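Local coordinates for phenol hydroxylase component phN (Pseudomonas stutzeri, PDB 3U52), which is probably the large, diiron-containing hydroxylase subunit of a bacterial multicomponent phenol hydroxylase, which uses dioxygen to turn phenol into catechol, at residues I257-I262 with Y313-P318; F246-H251 with K308-Y313. One frame throughout, in Å; residues are numbered along the deposited sequence.

Contact 1: residues I257-I262 with Y313-P318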
# COMPACT_ATOMS: atom_id res chain seq x y z
N ILE A 257 -19.45 -36.40 -24.63
CA ILE A 257 -19.04 -35.11 -25.20
C ILE A 257 -17.98 -34.46 -24.29
O ILE A 257 -16.96 -33.95 -24.77
CB ILE A 257 -20.25 -34.14 -25.34
CG1 ILE A 257 -21.35 -34.80 -26.23
CG2 ILE A 257 -19.75 -32.77 -25.87
CD1 ILE A 257 -22.67 -34.00 -26.27
N VAL A 258 -18.26 -34.46 -22.98
CA VAL A 258 -17.35 -33.89 -21.99
C VAL A 258 -16.06 -34.68 -21.99
O VAL A 258 -15.00 -34.11 -21.84
CB VAL A 258 -17.95 -33.88 -20.54
CG1 VAL A 258 -16.90 -33.52 -19.52
CG2 VAL A 258 -19.10 -32.87 -20.44
N GLN A 259 -16.14 -36.00 -22.16
CA GLN A 259 -14.91 -36.81 -22.20
C GLN A 259 -13.97 -36.37 -23.33
O GLN A 259 -12.74 -36.24 -23.15
CB GLN A 259 -15.22 -38.33 -22.34
CG GLN A 259 -13.89 -39.14 -22.30
CD GLN A 259 -13.28 -39.12 -20.91
OE1 GLN A 259 -12.17 -38.61 -20.68
NE2 GLN A 259 -13.99 -39.68 -19.98
N ARG A 260 -14.55 -36.18 -24.51
CA ARG A 260 -13.76 -35.71 -25.64
C ARG A 260 -13.15 -34.33 -25.38
O ARG A 260 -12.01 -34.08 -25.80
CB ARG A 260 -14.61 -35.63 -26.92
CG ARG A 260 -14.89 -36.98 -27.59
CD ARG A 260 -15.84 -36.80 -28.81
NE ARG A 260 -16.90 -37.81 -28.71
CZ ARG A 260 -18.21 -37.59 -28.76
NH1 ARG A 260 -18.70 -36.37 -28.98
NH2 ARG A 260 -19.02 -38.62 -28.62
N TRP A 261 -13.91 -33.41 -24.78
CA TRP A 261 -13.35 -32.08 -24.43
C TRP A 261 -12.24 -32.19 -23.41
O TRP A 261 -11.29 -31.44 -23.49
CB TRP A 261 -14.39 -31.09 -23.90
CG TRP A 261 -15.40 -30.69 -24.95
CD1 TRP A 261 -15.22 -30.69 -26.30
CD2 TRP A 261 -16.70 -30.18 -24.71
NE1 TRP A 261 -16.36 -30.24 -26.93
CE2 TRP A 261 -17.29 -29.91 -25.97
CE3 TRP A 261 -17.44 -29.92 -23.54
CZ2 TRP A 261 -18.59 -29.38 -26.11
CZ3 TRP A 261 -18.75 -29.41 -23.68
CH2 TRP A 261 -19.30 -29.16 -24.96
N ILE A 262 -12.38 -33.08 -22.43
CA ILE A 262 -11.31 -33.27 -21.43
C ILE A 262 -10.05 -33.78 -22.19
O ILE A 262 -8.95 -33.27 -21.99
CB ILE A 262 -11.76 -34.23 -20.31
CG1 ILE A 262 -12.75 -33.55 -19.34
CG2 ILE A 262 -10.59 -34.83 -19.57
CD1 ILE A 262 -13.40 -34.51 -18.33
N TYR A 313 -19.16 -40.55 -12.53
CA TYR A 313 -19.95 -40.07 -13.69
C TYR A 313 -19.67 -40.86 -14.94
O TYR A 313 -20.31 -40.63 -15.96
CB TYR A 313 -19.66 -38.60 -13.99
CG TYR A 313 -19.91 -37.67 -12.83
CD1 TYR A 313 -18.85 -37.01 -12.21
CD2 TYR A 313 -21.19 -37.47 -12.35
CE1 TYR A 313 -19.07 -36.16 -11.15
CE2 TYR A 313 -21.44 -36.62 -11.28
CZ TYR A 313 -20.37 -35.96 -10.69
OH TYR A 313 -20.65 -35.13 -9.63
N GLY A 314 -18.74 -41.81 -14.89
CA GLY A 314 -18.35 -42.51 -16.11
C GLY A 314 -17.18 -41.84 -16.85
O GLY A 314 -16.92 -42.16 -18.01
N ILE A 315 -16.47 -40.93 -16.18
CA ILE A 315 -15.36 -40.19 -16.84
C ILE A 315 -14.02 -40.94 -16.60
O ILE A 315 -13.79 -41.44 -15.52
CB ILE A 315 -15.28 -38.71 -16.30
CG1 ILE A 315 -16.46 -37.87 -16.81
CG2 ILE A 315 -13.90 -38.03 -16.55
CD1 ILE A 315 -16.51 -37.63 -18.32
N ARG A 316 -13.18 -41.07 -17.61
CA ARG A 316 -11.84 -41.67 -17.39
C ARG A 316 -10.77 -40.56 -17.48
O ARG A 316 -11.07 -39.46 -17.96
CB ARG A 316 -11.54 -42.78 -18.41
CG ARG A 316 -11.72 -42.30 -19.85
CD ARG A 316 -10.96 -43.06 -20.91
NE ARG A 316 -11.30 -42.53 -22.24
CZ ARG A 316 -10.77 -41.41 -22.75
NH1 ARG A 316 -9.86 -40.72 -22.07
NH2 ARG A 316 -11.14 -40.98 -23.95
N PRO A 317 -9.54 -40.83 -17.00
CA PRO A 317 -8.49 -39.78 -17.10
C PRO A 317 -8.21 -39.43 -18.56
O PRO A 317 -8.50 -40.25 -19.51
CB PRO A 317 -7.26 -40.42 -16.40
CG PRO A 317 -7.77 -41.66 -15.71
CD PRO A 317 -9.05 -42.08 -16.35
N PRO A 318 -7.65 -38.22 -18.81
CA PRO A 318 -7.42 -37.83 -20.22
C PRO A 318 -6.53 -38.80 -21.03
O PRO A 318 -5.56 -39.37 -20.52
CB PRO A 318 -6.74 -36.44 -20.12
CG PRO A 318 -7.01 -35.99 -18.75
CD PRO A 318 -7.20 -37.17 -17.87

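Contact 2: residues F246-H251 with K308-Y313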
# COMPACT_ATOMS: atom_id res chain seq x y z
N PHE A 246 -21.91 -30.01 -12.74
CA PHE A 246 -23.22 -29.59 -13.24
C PHE A 246 -23.56 -30.24 -14.59
O PHE A 246 -24.61 -30.84 -14.75
CB PHE A 246 -23.30 -28.08 -13.41
CG PHE A 246 -24.62 -27.62 -13.90
CD1 PHE A 246 -25.73 -27.67 -13.06
CD2 PHE A 246 -24.79 -27.19 -15.20
CE1 PHE A 246 -26.99 -27.26 -13.54
CE2 PHE A 246 -26.03 -26.78 -15.67
CZ PHE A 246 -27.13 -26.82 -14.83
N ILE A 247 -22.63 -30.13 -15.52
CA ILE A 247 -22.79 -30.64 -16.91
C ILE A 247 -22.90 -32.16 -16.96
O ILE A 247 -23.77 -32.70 -17.68
CB ILE A 247 -21.65 -30.15 -17.81
CG1 ILE A 247 -21.74 -28.63 -17.97
CG2 ILE A 247 -21.73 -30.77 -19.19
CD1 ILE A 247 -20.58 -28.05 -18.85
N LEU A 248 -22.05 -32.84 -16.18
CA LEU A 248 -22.07 -34.30 -16.13
C LEU A 248 -23.35 -34.85 -15.51
O LEU A 248 -23.83 -35.91 -15.91
CB LEU A 248 -20.85 -34.84 -15.36
CG LEU A 248 -19.54 -34.61 -16.13
CD1 LEU A 248 -18.30 -34.89 -15.24
CD2 LEU A 248 -19.51 -35.40 -17.42
N GLU A 249 -23.93 -34.12 -14.56
CA GLU A 249 -25.13 -34.60 -13.87
C GLU A 249 -26.41 -34.31 -14.62
O GLU A 249 -27.43 -34.93 -14.35
CB GLU A 249 -25.18 -33.99 -12.49
CG GLU A 249 -24.19 -34.68 -11.57
CD GLU A 249 -24.24 -34.19 -10.16
OE1 GLU A 249 -25.25 -33.56 -9.79
OE2 GLU A 249 -23.25 -34.46 -9.42
N GLN A 250 -26.36 -33.38 -15.56
CA GLN A 250 -27.57 -32.95 -16.22
C GLN A 250 -28.15 -33.95 -17.22
O GLN A 250 -29.35 -33.94 -17.46
CB GLN A 250 -27.38 -31.57 -16.87
CG GLN A 250 -27.33 -30.47 -15.86
CD GLN A 250 -28.69 -30.13 -15.32
OE1 GLN A 250 -29.60 -29.91 -16.09
NE2 GLN A 250 -28.84 -30.08 -14.01
N HIS A 251 -27.32 -34.83 -17.78
CA HIS A 251 -27.82 -35.77 -18.76
C HIS A 251 -26.74 -36.75 -19.10
O HIS A 251 -25.60 -36.34 -19.35
CB HIS A 251 -28.25 -35.04 -20.04
CG HIS A 251 -29.30 -35.80 -20.79
ND1 HIS A 251 -29.00 -36.93 -21.52
CD2 HIS A 251 -30.64 -35.64 -20.86
CE1 HIS A 251 -30.12 -37.41 -22.04
NE2 HIS A 251 -31.12 -36.65 -21.66
N LYS A 308 -10.30 -39.55 -10.10
CA LYS A 308 -10.95 -40.62 -9.32
C LYS A 308 -12.35 -40.20 -8.87
O LYS A 308 -13.29 -40.98 -8.92
CB LYS A 308 -10.09 -41.01 -8.11
CG LYS A 308 -10.07 -42.54 -7.81
CD LYS A 308 -8.78 -42.90 -7.02
CE LYS A 308 -8.44 -44.42 -7.07
NZ LYS A 308 -7.54 -44.91 -5.93
N ASP A 309 -12.49 -38.95 -8.45
CA ASP A 309 -13.78 -38.31 -8.17
C ASP A 309 -14.73 -38.40 -9.39
O ASP A 309 -15.89 -38.72 -9.23
CB ASP A 309 -13.49 -36.86 -7.76
CG ASP A 309 -14.66 -36.14 -7.09
OD1 ASP A 309 -15.02 -36.54 -5.95
OD2 ASP A 309 -15.15 -35.11 -7.66
N LEU A 310 -14.23 -38.15 -10.61
CA LEU A 310 -15.08 -38.07 -11.80
C LEU A 310 -15.50 -39.44 -12.35
O LEU A 310 -16.41 -39.53 -13.20
CB LEU A 310 -14.42 -37.18 -12.91
CG LEU A 310 -14.12 -35.70 -12.57
CD1 LEU A 310 -13.62 -34.91 -13.81
CD2 LEU A 310 -15.34 -35.01 -12.02
N GLU A 311 -14.84 -40.51 -11.89
CA GLU A 311 -15.20 -41.88 -12.23
C GLU A 311 -16.66 -42.24 -11.95
O GLU A 311 -17.25 -43.02 -12.69
CB GLU A 311 -14.31 -42.87 -11.51
CG GLU A 311 -12.94 -43.03 -12.12
CD GLU A 311 -12.12 -44.11 -11.42
OE1 GLU A 311 -10.95 -43.84 -11.08
OE2 GLU A 311 -12.67 -45.22 -11.20
N ARG A 312 -17.25 -41.67 -10.88
CA ARG A 312 -18.67 -41.89 -10.55
C ARG A 312 -19.62 -41.47 -11.67
O ARG A 312 -20.73 -41.97 -11.73
CB ARG A 312 -19.06 -41.22 -9.23
CG ARG A 312 -19.24 -39.70 -9.25
CD ARG A 312 -19.75 -39.21 -7.88
NE ARG A 312 -21.08 -38.58 -7.90
CZ ARG A 312 -22.27 -39.19 -8.09
NH1 ARG A 312 -22.35 -40.51 -8.32
NH2 ARG A 312 -23.38 -38.47 -8.08
N TYR A 313 -19.16 -40.55 -12.53
CA TYR A 313 -19.95 -40.07 -13.69
C TYR A 313 -19.67 -40.86 -14.94
O TYR A 313 -20.31 -40.63 -15.96
CB TYR A 313 -19.66 -38.60 -13.99
CG TYR A 313 -19.91 -37.67 -12.83
CD1 TYR A 313 -18.85 -37.01 -12.21
CD2 TYR A 313 -21.19 -37.47 -12.35
CE1 TYR A 313 -19.07 -36.16 -11.15
CE2 TYR A 313 -21.44 -36.62 -11.28
CZ TYR A 313 -20.37 -35.96 -10.69
OH TYR A 313 -20.65 -35.13 -9.63

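Contact 1: residues I257-I262 with Y313-P318
Residues 257-262 of helix 254-283 and the loop 313-318 come closest at two points, Q259 CA to I315 CA at 6.4 Å and I262 CA to P318 CA at 6.1 Å; the loop leaves a Schellman motif, with G314 at positive phi ending helix 291-310, and follows the helix for about a turn. Q259 holds its CG anti to the backbone N (chi1 -177°) and bends at chi2, which carries its amide out against I315 and R316. There the amide stacks on the R316 guanidinium, planes 29° apart, and the CG methylene before it lies 3.7 Å from R316 NH2. Two bonds fix that guanidinium: NH1 donates to P317 O (2.9 Å), and NH2 joins D263 in a salt bridge. With an alanine in place of Q259, the R316 guanidinium would probably lose the amide stacked on it, and a gap would open beside I315. Apolar side chains suit the buried side: I262 CD1 and I315 CG2 meet tip to tip at 4.0 Å, and I262 CG2 touches CG of the compact P318 ring at 3.9 Å. I262 also packs on F196 of helix 187-216 and, like P318, on F307 of helix 291-310, while V258 rests on helix 220-250.

Contact 2: residues F246-H251 with K308-Y313
L248, on the last turn of helix 220-250, packs against Y313 where helix 291-310 runs out in a Schellman motif, whose C-prime residue is G314. The fold is a diiron helical bundle, as in related bacterial multicomponent monooxygenases, and helix 220-250 supplies the iron ligands E233 and H236 farther up its length. The tight half of the contact is apolar. L248 lies across the tyrosine at about a right angle, its CB over one ring face in a CH-pi contact, 4.2 Å from the centroid and 22° off the normal. Its CD1 methyl reaches Y313 CD1 at 3.7 Å and, more loosely, L310 CD2 at 4.4 Å; leucine suits this buried place because its two branches can serve different neighbours, here also I315 and V258. The ring thus lies between L248, toward the rim of one face, and the CG methylene of R312, over the centre of the other.

Toward solvent the chemistry turns polar: one short bond, with R312 more loosely placed. Tyrosine fits this border, since its ring can stay in the packed layer while its hydroxyl reaches the exposed carboxylate of E249. That glutamate, extended beyond CG, crosses the Y313 side chain obliquely at the CE2 edge, the carboxylate and ring planes 39° apart, and its CG comes to 3.4 Å from Y313 CE2. R312 NH2 stands 4.2 Å from E249 OE2, beyond a salt bridge, although the nearby positive charge may still steady the carboxylate. The hydroxyl supplies the polar bond itself: Y313 OH donates over 2.7 Å to the anti lone pair of E249 OE2, which lies at the ring edge, in its plane.

Both contacts are partly buried, but contact 2 is farther out: its centre lies about 26 Å from the centre of the chain, that of contact 1 about 21 Å. They share Y313, and the chain turns from one to the other just after helix 291-310, with a probable hydrogen bond from I315 N to L310 O (3.3 Å). Contact 2 sets this turn on helix 220-250; contact 1 lays the following loop along helix 254-283, which follows helix 220-250 in the chain. Their apolar sides merge, I315 CG1 touching L248 CD1 at 3.8 Å. The outer sides differ: contact 1 has a stacked amide and guanidinium, contact 2 a single tyrosine-to-carboxylate hydrogen bond beside a more distant arginine.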